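Local coordinates for endoglucanase (Komagataeibacter sucrofermentans, PDB 6VC5), which is a family 8 glycoside hydrolase that probably cleaves internal beta-1,4-glucosidic linkages in cellulose and related beta-glucans, at residues 149-154 / 197-202. Sequence-based numbering, arbitrary orientation.
Sequences TVTLNL and PDWLSI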
# COMPACT_ATOMS: atom_id res chain seq x y z
N THR A 149 6.16 20.19 11.27
CA THR A 149 6.64 19.05 10.50
C THR A 149 5.47 18.33 9.85
O THR A 149 4.32 18.39 10.31
CB THR A 149 7.40 18.00 11.35
OG1 THR A 149 6.48 17.28 12.17
CG2 THR A 149 8.46 18.63 12.23
N VAL A 150 5.78 17.62 8.78
CA VAL A 150 4.85 16.67 8.18
C VAL A 150 5.49 15.29 8.25
O VAL A 150 6.70 15.15 8.03
CB VAL A 150 4.44 17.06 6.75
CG1 VAL A 150 5.62 16.98 5.78
CG2 VAL A 150 3.29 16.17 6.28
N THR A 151 4.69 14.28 8.59
CA THR A 151 5.11 12.89 8.55
C THR A 151 4.51 12.23 7.32
O THR A 151 3.30 12.31 7.09
CB THR A 151 4.63 12.15 9.80
OG1 THR A 151 5.20 12.76 10.96
CG2 THR A 151 5.04 10.65 9.73
N LEU A 152 5.35 11.58 6.52
CA LEU A 152 4.87 10.86 5.35
C LEU A 152 5.19 9.38 5.50
O LEU A 152 6.20 9.00 6.09
CB LEU A 152 5.54 11.39 4.06
CG LEU A 152 5.44 12.89 3.79
CD1 LEU A 152 6.17 13.23 2.48
CD2 LEU A 152 3.98 13.32 3.72
N ASN A 153 4.31 8.55 4.96
CA ASN A 153 4.60 7.13 4.81
C ASN A 153 4.78 6.90 3.31
O ASN A 153 3.81 6.98 2.55
CB ASN A 153 3.46 6.30 5.39
CG ASN A 153 3.83 4.85 5.51
OD1 ASN A 153 4.38 4.27 4.57
ND2 ASN A 153 3.55 4.25 6.66
N LEU A 154 6.02 6.64 2.89
CA LEU A 154 6.29 6.54 1.45
C LEU A 154 5.59 5.33 0.84
O LEU A 154 5.26 5.34 -0.35
CB LEU A 154 7.80 6.51 1.21
CG LEU A 154 8.55 7.77 1.67
CD1 LEU A 154 10.04 7.61 1.48
CD2 LEU A 154 8.02 8.99 0.93
N PRO A 197 12.66 4.98 4.86
CA PRO A 197 12.12 4.58 6.15
C PRO A 197 10.64 4.24 6.04
O PRO A 197 9.94 4.64 5.10
CB PRO A 197 12.30 5.85 7.00
CG PRO A 197 12.09 6.95 6.01
CD PRO A 197 12.64 6.45 4.68
N ASP A 198 10.15 3.50 7.04
CA ASP A 198 8.71 3.33 7.21
C ASP A 198 8.02 4.69 7.30
O ASP A 198 6.94 4.89 6.71
CB ASP A 198 8.41 2.53 8.49
CG ASP A 198 8.88 1.08 8.43
OD1 ASP A 198 8.87 0.44 7.34
OD2 ASP A 198 9.23 0.55 9.52
N TRP A 199 8.62 5.65 8.01
CA TRP A 199 8.02 6.95 8.29
C TRP A 199 9.07 8.03 8.12
O TRP A 199 10.12 7.99 8.79
CB TRP A 199 7.47 6.98 9.72
CG TRP A 199 6.37 5.96 9.97
CD1 TRP A 199 6.50 4.71 10.53
CD2 TRP A 199 4.99 6.11 9.66
NE1 TRP A 199 5.29 4.08 10.57
CE2 TRP A 199 4.34 4.92 10.05
CE3 TRP A 199 4.23 7.14 9.09
CZ2 TRP A 199 2.96 4.74 9.89
CZ3 TRP A 199 2.87 6.96 8.92
CH2 TRP A 199 2.25 5.77 9.32
N LEU A 200 8.79 9.01 7.25
CA LEU A 200 9.69 10.10 6.92
C LEU A 200 9.13 11.39 7.51
O LEU A 200 7.92 11.59 7.56
CB LEU A 200 9.76 10.26 5.39
CG LEU A 200 10.65 11.37 4.88
CD1 LEU A 200 12.11 10.97 5.01
CD2 LEU A 200 10.30 11.66 3.43
N SER A 201 10.02 12.27 7.98
CA SER A 201 9.62 13.61 8.42
C SER A 201 10.24 14.67 7.51
O SER A 201 11.43 14.58 7.16
CB SER A 201 10.06 13.84 9.86
OG SER A 201 9.54 15.06 10.35
N ILE A 202 9.45 15.68 7.13
CA ILE A 202 9.97 16.86 6.44
C ILE A 202 9.67 18.07 7.33
O ILE A 202 8.51 18.27 7.73
CB ILE A 202 9.37 17.05 5.04
CG1 ILE A 202 9.64 15.83 4.16
CG2 ILE A 202 9.96 18.31 4.37
CD1 ILE A 202 9.02 15.93 2.75
O HOH W 1 7.18 14.38 11.57
O HOH W 2 8.17 6.85 4.69
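With CG of Asn153 anti to the backbone N (chi1 -169°) and CG of Trp199 anti to its carbonyl carbon (chi1 -62°), the amide of the one is carried over a face of the other's indole. Asn153 ND2 sits 3.2 Å above the ring plane, displaced toward the rim, and the amide and ring planes are 74° apart. Asn153 CB approaches Trp199 CZ3 at 3.6 Å, while Thr151 CG2 reaches Trp199 CE3 obliquely at 3.7 Å. The amide is held by hydrogen bonds outside the pair, from ND2 to Asp222 and between OD1 and Ser155, and the indole stacks on Trp215. An alanine in place of Trp199 would probably uncover the amide of Asn153 and the methyl of Thr151 and leave Trp215 without its stacking partner.

Edge strand 149-152 pairs antiparallel with the central strand 200-203 of a three-stranded sheet. Val150 with Ile202 and Leu152 with Leu200 are the hydrogen-bonded pairs, four nearly straight N-H...O bonds in all, with Leu200 N to Leu152 O at 2.8 Å. Their side chains share the buried face, where Val150 CG1 lies 3.8 Å from Ile202 CB and Leu200 continues onto helix 172-187.

On the other face, at the non-hydrogen-bonded pair, a water joins Thr151 OG1 (2.6 Å) and Ser201 OG (2.7 Å). Past the strand end, a second water accepts from Leu154 N at 2.8 Å and has Pro197 O and Leu152 O among several acceptors competing for its protons, linking the two segments. The pair thus sets four apolar side chains on one buried face, while two hydroxyls on the other meet through water.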